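PDB 5GIZ: putative hemin transport system, substrate-binding protein from Burkholderia cenocepacia J2315, which binds heme in the periplasm and probably delivers it to a membrane transporter for uptake as an iron source. Local coordinates for residues Arg142-Ala147 / Thr261-Leu266; Glu102-Lys107 / Gln126-Asp131; Thr18-Gly23 / Pro42-Arg47. All coordinates share one frame; numbering follows the deposited sequence. Where two conformers were deposited one is given.

Interaction 1 (Arg142-Ala147 / Thr261-Leu266); sequences RVPGGA and TLHRRL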
loop_
_atom_site.group_PDB
_atom_site.type_symbol
_atom_site.label_atom_id
_atom_site.label_comp_id
_atom_site.label_asym_id
_atom_site.label_seq_id
_atom_site.Cartn_x
_atom_site.Cartn_y
_atom_site.Cartn_z
ATOM N N ARG A 142 -3.488 3.220 23.741
ATOM C CA ARG A 142 -4.907 3.389 23.836
ATOM C C ARG A 142 -5.633 2.870 22.591
ATOM O O ARG A 142 -5.311 3.236 21.457
ATOM C CB ARG A 142 -5.199 4.863 24.056
ATOM C CG ARG A 142 -6.537 5.144 24.657
ATOM C CD ARG A 142 -6.706 6.636 24.897
ATOM N NE ARG A 142 -5.732 7.193 25.853
ATOM C CZ ARG A 142 -5.913 7.306 27.168
ATOM N NH1 ARG A 142 -7.036 6.892 27.755
ATOM N NH2 ARG A 142 -4.952 7.844 27.908
ATOM N N VAL A 143 -6.645 2.059 22.842
ATOM C CA VAL A 143 -7.482 1.526 21.770
ATOM C C VAL A 143 -8.350 2.667 21.259
ATOM O O VAL A 143 -8.944 3.406 22.046
ATOM C CB VAL A 143 -8.394 0.408 22.320
ATOM C CG1 VAL A 143 -9.249 -0.206 21.237
ATOM C CG2 VAL A 143 -7.559 -0.675 23.017
ATOM N N PRO A 144 -8.435 2.847 19.940
ATOM C CA PRO A 144 -9.375 3.847 19.388
ATOM C C PRO A 144 -10.785 3.620 19.950
ATOM O O PRO A 144 -11.318 2.506 19.839
ATOM C CB PRO A 144 -9.307 3.605 17.887
ATOM C CG PRO A 144 -7.886 3.085 17.692
ATOM C CD PRO A 144 -7.696 2.167 18.876
ATOM N N GLY A 145 -11.379 4.672 20.521
ATOM C CA GLY A 145 -12.666 4.545 21.177
ATOM C C GLY A 145 -12.652 4.200 22.638
ATOM O O GLY A 145 -13.699 4.269 23.300
ATOM N N GLY A 146 -11.493 3.791 23.123
ATOM C CA GLY A 146 -11.248 3.569 24.553
ATOM C C GLY A 146 -11.815 2.317 25.158
ATOM O O GLY A 146 -11.878 2.203 26.399
ATOM N N ALA A 147 -12.247 1.375 24.350
ATOM C CA ALA A 147 -12.871 0.149 24.845
ATOM C C ALA A 147 -12.265 -1.021 24.083
ATOM O O ALA A 147 -11.055 -1.145 24.048
ATOM C CB ALA A 147 -14.372 0.201 24.660
ATOM N N THR A 261 -0.677 6.953 11.867
ATOM C CA THR A 261 -1.626 7.871 11.317
ATOM C C THR A 261 -3.006 7.300 11.267
ATOM O O THR A 261 -3.996 7.969 11.677
ATOM C CB THR A 261 -1.213 8.300 9.896
ATOM O OG1 THR A 261 0.099 8.919 9.962
ATOM C CG2 THR A 261 -2.178 9.312 9.267
ATOM N N LEU A 262 -3.118 6.043 10.831
ATOM C CA LEU A 262 -4.424 5.397 10.886
ATOM C C LEU A 262 -4.987 5.324 12.333
ATOM O O LEU A 262 -6.140 5.600 12.585
ATOM C CB LEU A 262 -4.316 3.999 10.312
ATOM C CG LEU A 262 -5.654 3.237 10.290
ATOM C CD1 LEU A 262 -6.719 4.021 9.552
ATOM C CD2 LEU A 262 -5.448 1.866 9.671
ATOM N N HIS A 263 -4.134 4.956 13.276
ATOM C CA HIS A 263 -4.552 4.867 14.673
ATOM C C HIS A 263 -4.992 6.272 15.196
ATOM O O HIS A 263 -6.014 6.387 15.853
ATOM C CB HIS A 263 -3.395 4.341 15.536
ATOM C CG HIS A 263 -3.662 4.347 16.995
ATOM N ND1 HIS A 263 -3.195 5.358 17.798
ATOM C CD2 HIS A 263 -4.297 3.469 17.806
ATOM C CE1 HIS A 263 -3.563 5.121 19.048
ATOM N NE2 HIS A 263 -4.173 3.953 19.090
ATOM N N ARG A 264 -4.274 7.329 14.823
ATOM C CA ARG A 264 -4.660 8.675 15.241
ATOM C C ARG A 264 -6.021 8.999 14.665
ATOM O O ARG A 264 -6.894 9.505 15.362
ATOM C CB ARG A 264 -3.676 9.758 14.730
ATOM C CG ARG A 264 -4.032 11.190 15.048
ATOM C CD ARG A 264 -3.259 12.269 14.267
ATOM N NE ARG A 264 -1.872 12.277 14.679
ATOM C CZ ARG A 264 -0.861 11.884 13.936
ATOM N NH1 ARG A 264 -1.032 11.516 12.694
ATOM N NH2 ARG A 264 0.378 11.916 14.435
ATOM N N ARG A 265 -6.190 8.745 13.380
ATOM C CA ARG A 265 -7.445 9.085 12.713
ATOM C C ARG A 265 -8.662 8.326 13.221
ATOM O O ARG A 265 -9.767 8.872 13.442
ATOM C CB ARG A 265 -7.348 9.019 11.182
ATOM C CG ARG A 265 -6.293 9.995 10.621
ATOM C CD ARG A 265 -6.356 10.109 9.102
ATOM N NE ARG A 265 -5.318 11.021 8.710
ATOM C CZ ARG A 265 -5.240 11.653 7.548
ATOM N NH1 ARG A 265 -6.145 11.482 6.588
ATOM N NH2 ARG A 265 -4.279 12.487 7.384
ATOM N N LEU A 266 -8.439 7.063 13.516
ATOM C CA LEU A 266 -9.533 6.254 14.055
ATOM C C LEU A 266 -9.838 6.750 15.480
ATOM O O LEU A 266 -11.019 6.811 15.877
ATOM C CB LEU A 266 -9.131 4.790 14.120
ATOM C CG LEU A 266 -8.998 4.054 12.796
ATOM C CD1 LEU A 266 -8.591 2.631 13.048
ATOM C CD2 LEU A 266 -10.301 3.990 12.024
#
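His263 reaches out from helix 255-269 to the loop that follows helix 118-141 and donates a hydrogen bond from NE2 to the backbone carbonyl of Arg142. The bond is short and fairly straight: His263 NE2 to Arg142 O measures 2.7 Å, with an N-H...O angle of 160°. The carbonyl oxygen lies at the edge of the imidazole, near its plane, and the donor comes in almost end-on to the C=O bond. Setting CG anti to the backbone N (chi1 174°) extends the imidazole from the helix toward the loop. The donation requires a proton on NE2.

The tighter part of the contact is built round Pro144. Its CG comes 3.6 Å from His263 CD2, and its CD touches the same carbon. Pro144 CG stands oblique to the imidazole plane, and the two side chains cross at about a right angle. One turn further along the helix, Leu266 CB meets Pro144 CB at 4.0 Å. Pro144 and Leu266 are both buried, and the proline thus bridges two positions on one flank of the helix.

The other side is loose. The Arg142 side chain leads away from the helix and is exposed; its backbone oxygen makes the contact. Val143 to Gly146 form a type II beta turn, closed by Gly146 N to Val143 O at 2.8 Å, and the positive phi of Gly145 (90°) suits glycine at that corner. Gly145 to Ala147 are exposed in the single chain, though a crystal neighbour touches them.

Pro144 also packs on Pro150, just before strand 151-159, and on Leu270 beyond the helix, while Leu266 lies on Val206 of strand 206-210. The contact therefore fastens the exit of the long helix 118-141 to the C-terminal helix that covers the mixed sheet.

Interaction 2 (Glu102-Lys107 / Gln126-Asp131); sequences ESVRAK and QRFDRD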
loop_
_atom_site.group_PDB
_atom_site.type_symbol
_atom_site.label_atom_id
_atom_site.label_comp_id
_atom_site.label_asym_id
_atom_site.label_seq_id
_atom_site.Cartn_x
_atom_site.Cartn_y
_atom_site.Cartn_z
ATOM N N GLU A 102 7.053 -7.980 8.603
ATOM C CA GLU A 102 8.233 -8.716 8.132
ATOM C C GLU A 102 8.401 -8.627 6.633
ATOM O O GLU A 102 9.540 -8.597 6.117
ATOM C CB GLU A 102 8.173 -10.178 8.549
ATOM C CG GLU A 102 9.511 -10.871 8.349
ATOM C CD GLU A 102 10.511 -10.244 9.305
ATOM O OE1 GLU A 102 10.345 -10.398 10.532
ATOM O OE2 GLU A 102 11.370 -9.526 8.788
ATOM N N SER A 103 7.297 -8.639 5.903
ATOM C CA SER A 103 7.328 -8.547 4.466
ATOM C C SER A 103 7.952 -7.175 4.025
ATOM O O SER A 103 8.671 -7.120 3.031
ATOM C CB SER A 103 5.877 -8.701 3.955
ATOM O OG SER A 103 5.868 -8.622 2.560
ATOM N N VAL A 104 7.743 -6.108 4.797
ATOM C CA VAL A 104 8.311 -4.819 4.454
ATOM C C VAL A 104 9.811 -4.891 4.712
ATOM O O VAL A 104 10.608 -4.382 3.927
ATOM C CB VAL A 104 7.748 -3.666 5.296
ATOM C CG1 VAL A 104 8.410 -2.342 4.968
ATOM C CG2 VAL A 104 6.246 -3.631 5.174
ATOM N N ARG A 105 10.173 -5.491 5.859
ATOM C CA ARG A 105 11.599 -5.635 6.184
ATOM C C ARG A 105 12.335 -6.417 5.092
ATOM O O ARG A 105 13.496 -6.080 4.737
ATOM C CB ARG A 105 11.766 -6.324 7.528
ATOM C CG ARG A 105 11.145 -5.486 8.624
ATOM C CD ARG A 105 11.186 -6.189 9.920
ATOM N NE ARG A 105 12.482 -6.006 10.531
ATOM C CZ ARG A 105 13.333 -6.961 10.884
ATOM N NH1 ARG A 105 13.118 -8.270 10.582
ATOM N NH2 ARG A 105 14.461 -6.585 11.541
ATOM N N ALA A 106 11.674 -7.407 4.483
ATOM C CA ALA A 106 12.263 -8.164 3.386
ATOM C C ALA A 106 12.397 -7.327 2.113
ATOM O O ALA A 106 13.318 -7.510 1.349
ATOM C CB ALA A 106 11.448 -9.430 3.110
ATOM N N LYS A 107 11.494 -6.388 1.894
ATOM C CA LYS A 107 11.627 -5.459 0.784
ATOM C C LYS A 107 12.872 -4.574 1.024
ATOM O O LYS A 107 13.644 -4.298 0.137
ATOM C CB LYS A 107 10.379 -4.579 0.624
ATOM C CG LYS A 107 9.130 -5.301 0.149
ATOM C CD LYS A 107 7.912 -4.391 0.069
ATOM C CE LYS A 107 6.589 -5.165 0.076
ATOM N NZ LYS A 107 5.415 -4.253 -0.128
ATOM N N GLN A 126 17.404 -0.423 10.463
ATOM C CA GLN A 126 17.526 -0.037 11.836
ATOM C C GLN A 126 16.574 1.128 12.159
ATOM O O GLN A 126 15.912 1.113 13.175
ATOM C CB GLN A 126 18.972 0.298 12.093
ATOM C CG GLN A 126 19.283 0.790 13.466
ATOM C CD GLN A 126 20.740 1.253 13.536
ATOM O OE1 GLN A 126 21.109 2.272 12.954
ATOM N NE2 GLN A 126 21.556 0.493 14.155
ATOM N N ARG A 127 16.467 2.108 11.258
ATOM C CA ARG A 127 15.528 3.249 11.448
ATOM C C ARG A 127 14.086 2.774 11.445
ATOM O O ARG A 127 13.272 3.114 12.306
ATOM C CB ARG A 127 15.669 4.297 10.313
ATOM C CG ARG A 127 17.036 4.936 10.195
ATOM C CD ARG A 127 17.056 6.290 9.482
ATOM N NE ARG A 127 16.550 6.306 8.105
ATOM C CZ ARG A 127 17.226 5.922 7.018
ATOM N NH1 ARG A 127 18.478 5.445 7.086
ATOM N NH2 ARG A 127 16.631 6.019 5.835
ATOM N N PHE A 128 13.756 1.975 10.431
ATOM C CA PHE A 128 12.452 1.401 10.290
ATOM C C PHE A 128 12.044 0.647 11.559
ATOM O O PHE A 128 10.939 0.838 12.089
ATOM C CB PHE A 128 12.419 0.489 9.065
ATOM C CG PHE A 128 11.127 -0.180 8.871
ATOM C CD1 PHE A 128 10.858 -1.385 9.490
ATOM C CD2 PHE A 128 10.153 0.359 8.034
ATOM C CE1 PHE A 128 9.687 -2.061 9.294
ATOM C CE2 PHE A 128 8.974 -0.303 7.836
ATOM C CZ PHE A 128 8.719 -1.522 8.454
ATOM N N ASP A 129 12.942 -0.197 12.064
ATOM C CA ASP A 129 12.641 -1.002 13.250
ATOM C C ASP A 129 12.413 -0.178 14.500
ATOM O O ASP A 129 11.518 -0.461 15.269
ATOM C CB ASP A 129 13.754 -2.015 13.525
ATOM C CG ASP A 129 13.759 -3.189 12.560
ATOM O OD1 ASP A 129 12.798 -3.366 11.769
ATOM O OD2 ASP A 129 14.734 -4.013 12.578
ATOM N N ARG A 130 13.169 0.926 14.643
ATOM C CA ARG A 130 12.975 1.849 15.753
ATOM C C ARG A 130 11.614 2.518 15.609
ATOM O O ARG A 130 10.845 2.617 16.568
ATOM C CB ARG A 130 14.131 2.864 15.764
ATOM C CG ARG A 130 14.119 3.864 16.884
ATOM C CD ARG A 130 15.457 4.594 16.904
ATOM N NE ARG A 130 15.759 5.368 15.678
ATOM C CZ ARG A 130 16.791 5.179 14.839
ATOM N NH1 ARG A 130 17.701 4.212 15.027
ATOM N NH2 ARG A 130 16.931 5.994 13.779
ATOM N N ASP A 131 11.327 2.993 14.414
ATOM C CA ASP A 131 10.042 3.625 14.207
ATOM C C ASP A 131 8.873 2.657 14.403
ATOM O O ASP A 131 7.793 3.024 14.919
ATOM C CB ASP A 131 9.962 4.247 12.824
ATOM C CG ASP A 131 10.888 5.438 12.655
ATOM O OD1 ASP A 131 11.383 6.014 13.625
ATOM O OD2 ASP A 131 11.116 5.833 11.529
#
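Val104 and Phe128 supply the apolar half of this contact between antiparallel helices, whose short segments run at 162° to each other with axes 11.1 Å apart. Val104 CG1 sits 3.6 Å from Phe128 CE2 and equally near CZ, meeting the far end of the ring obliquely. With CG anti to its backbone N (chi1 178°), Phe128 extends its ring into the space between the helices. The methylene CG of Arg105 completes the apolar group, 3.8 Å from Phe128 CE1.

The polar half is a salt-bridge network centred on Arg105. Its guanidinium takes Asp129 side-on: Arg105 NE donates to Asp129 OD1 at 2.9 Å, and Arg105 NH2 donates to Asp129 OD2 at 2.8 Å. Both oxygens are approached from their syn sides, and the two flat groups are nearly coplanar, 28° apart. A bend at chi3 turns the guanidinium at the end of the chain toward this carboxylate. The remaining terminal nitrogen, Arg105 NH1, donates to Glu102 OE2 at 2.8 Å within its own helix. In this conformer, one of two deposited for Arg105, the cation lies between two carboxylates, which would be expected to keep all three groups ionised.

The two chemistries divide the interface, with Val104 and Phe128 buried and the ion pairs at its more exposed margin. Both apolar residues also pack on Leu255 of helix 255-269, and Phe128 further touches Val101 and Ile108 of helix 101-114. Helices 101-114 and 118-141 thus form a helical hairpin, its buried edge meeting the start of the C-terminal helix; the longer arm is the helix that spans the two lobes in this family of binding proteins.

Interaction 3 (Thr18-Gly23 / Pro42-Arg47); sequences TAFALG and PDAAKR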
loop_
_atom_site.group_PDB
_atom_site.type_symbol
_atom_site.label_atom_id
_atom_site.label_comp_id
_atom_site.label_asym_id
_atom_site.label_seq_id
_atom_site.Cartn_x
_atom_site.Cartn_y
_atom_site.Cartn_z
ATOM N N THR A 18 11.011 2.215 -1.257
ATOM C CA THR A 18 12.153 1.575 -0.632
ATOM C C THR A 18 13.450 1.978 -1.311
ATOM O O THR A 18 14.408 2.408 -0.664
ATOM C CB THR A 18 11.944 0.068 -0.684
ATOM O OG1 THR A 18 10.747 -0.317 0.024
ATOM C CG2 THR A 18 13.126 -0.703 -0.070
ATOM N N ALA A 19 13.454 1.905 -2.634
ATOM C CA ALA A 19 14.638 2.319 -3.356
ATOM C C ALA A 19 15.036 3.741 -3.064
ATOM O O ALA A 19 16.200 4.042 -2.779
ATOM C CB ALA A 19 14.463 2.116 -4.838
ATOM N N PHE A 20 14.084 4.665 -3.127
ATOM C CA PHE A 20 14.447 6.043 -2.890
ATOM C C PHE A 20 14.902 6.240 -1.463
ATOM O O PHE A 20 15.772 7.056 -1.248
ATOM C CB PHE A 20 13.331 7.028 -3.317
ATOM C CG PHE A 20 13.259 7.250 -4.806
ATOM C CD1 PHE A 20 14.257 7.887 -5.482
ATOM C CD2 PHE A 20 12.223 6.732 -5.522
ATOM C CE1 PHE A 20 14.198 8.042 -6.870
ATOM C CE2 PHE A 20 12.120 6.939 -6.883
ATOM C CZ PHE A 20 13.128 7.528 -7.564
ATOM N N ALA A 21 14.342 5.487 -0.496
ATOM C CA ALA A 21 14.664 5.644 0.927
ATOM C C ALA A 21 16.107 5.207 1.261
ATOM O O ALA A 21 16.645 5.590 2.285
ATOM C CB ALA A 21 13.665 4.858 1.773
ATOM N N LEU A 22 16.699 4.397 0.405
ATOM C CA LEU A 22 18.077 3.947 0.589
ATOM C C LEU A 22 19.108 5.008 0.239
ATOM O O LEU A 22 20.213 4.964 0.782
ATOM C CB LEU A 22 18.368 2.668 -0.219
ATOM C CG LEU A 22 17.569 1.441 0.240
ATOM C CD1 LEU A 22 17.537 0.380 -0.849
ATOM C CD2 LEU A 22 18.189 0.878 1.512
ATOM N N GLY A 23 18.784 5.943 -0.649
ATOM C CA GLY A 23 19.683 7.088 -0.908
ATOM C C GLY A 23 19.469 7.811 -2.222
ATOM O O GLY A 23 20.407 7.972 -2.998
ATOM N N PRO A 42 8.425 9.168 -3.232
ATOM C CA PRO A 42 8.348 10.605 -2.990
ATOM C C PRO A 42 8.330 11.379 -4.312
ATOM O O PRO A 42 8.016 10.816 -5.370
ATOM C CB PRO A 42 9.612 10.854 -2.193
ATOM C CG PRO A 42 10.604 9.841 -2.738
ATOM C CD PRO A 42 9.816 8.650 -3.167
ATOM N N ASP A 43 8.635 12.670 -4.288
ATOM C CA ASP A 43 8.570 13.462 -5.557
ATOM C C ASP A 43 9.473 12.904 -6.665
ATOM O O ASP A 43 9.112 12.901 -7.829
ATOM C CB ASP A 43 8.976 14.909 -5.324
ATOM C CG ASP A 43 7.937 15.704 -4.572
ATOM O OD1 ASP A 43 6.760 15.271 -4.483
ATOM O OD2 ASP A 43 8.297 16.800 -4.044
ATOM N N ALA A 44 10.604 12.304 -6.282
ATOM C CA ALA A 44 11.492 11.684 -7.259
ATOM C C ALA A 44 10.854 10.515 -8.008
ATOM O O ALA A 44 11.217 10.219 -9.157
ATOM C CB ALA A 44 12.774 11.182 -6.559
ATOM N N ALA A 45 9.922 9.811 -7.357
ATOM C CA ALA A 45 9.229 8.698 -7.996
ATOM C C ALA A 45 8.206 9.208 -8.982
ATOM O O ALA A 45 8.036 8.682 -10.102
ATOM C CB ALA A 45 8.529 7.806 -6.931
ATOM N N LYS A 46 7.455 10.209 -8.526
ATOM C CA LYS A 46 6.428 10.814 -9.341
ATOM C C LYS A 46 6.960 11.323 -10.694
ATOM O O LYS A 46 6.293 11.101 -11.713
ATOM C CB LYS A 46 5.694 11.924 -8.554
ATOM C CG LYS A 46 4.467 12.435 -9.289
ATOM C CD LYS A 46 3.714 13.508 -8.501
ATOM C CE LYS A 46 3.085 12.971 -7.222
ATOM N NZ LYS A 46 3.845 13.429 -6.026
ATOM N N ARG A 47 8.176 11.890 -10.682
ATOM C CA ARG A 47 8.972 12.308 -11.850
ATOM C C ARG A 47 9.387 11.219 -12.878
ATOM O O ARG A 47 9.705 11.536 -14.010
ATOM C CB ARG A 47 10.338 12.889 -11.385
ATOM C CG ARG A 47 10.246 14.281 -10.779
ATOM C CD ARG A 47 11.573 15.015 -10.875
ATOM N NE ARG A 47 12.613 14.554 -9.965
ATOM C CZ ARG A 47 12.697 14.856 -8.662
ATOM N NH1 ARG A 47 11.780 15.596 -8.057
ATOM N NH2 ARG A 47 13.712 14.391 -7.957
#
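Phe20 projects from helix 13-23 onto the short helix 43-46, where its ring is met by Pro42, Ala44 and Ala45. Ala44 CB lies over one face in a CH-pi contact, 3.8 Å from the centroid of the Phe20 ring and 26° off its normal. The methyl is displaced toward the rim and comes 3.5 Å from Phe20 CE1. Ala45 comes in obliquely at another rim atom, on the same side of the ring plane as Ala44, its CB 3.7 Å from Phe20 CE2 and its CA slightly closer. At the base of the side chain, Pro42 CD touches Phe20 CB at 3.9 Å. No hydrogen bond crosses between the segments; the side chains meet by apolar packing.

Phe20 holds CG anti to its carbonyl carbon (chi1 -77°), which brings the ring out toward the short helix. There the three partners are placed by the helix start. Pro42, preceded by a cis peptide bond, occupies the N-cap position, and its carbonyl oxygen accepts from both Ala45 N (2.9 Å) and Lys46 N (3.3 Å). These bonds close the first turn, on which the two alanines face the phenyl ring. Small side chains let the ring come close to the helix backbone: Phe20 CZ is 3.7 Å from Ala44 O.

Further out, Ala45 O accepts a hydrogen bond from Lys50 NZ, and Leu48 and Ala25 also touch the Phe20 side chain. Gly13, which binds heme in this protein, begins the same helix as Phe20. Leu32 of strand 30-35, an outer strand of the parallel sheet, also packs on Phe20, whose side chain thus lies between that strand and helix 43-46.

In the fold
Each interaction pairs buried apolar residues with more exposed ones, but the chemistry differs. Interaction 3 has neither hydrogen bond nor ion pair across it and stays within the lobe of the parallel sheet; interaction 2 adds ion pairs at its margin; interaction 1 adds a side-chain to backbone hydrogen bond beside an exposed loop, and lies farthest from the chain centre. Interaction 2 uses the middle of helix 118-141, and interaction 1 the loop that follows its end, with centres 23 Å apart. Interactions 2 and 3 touch directly, Lys107 O lying 3.6 Å from Thr18 CG2, whereas interactions 1 and 3 stand about 30 Å apart between centres.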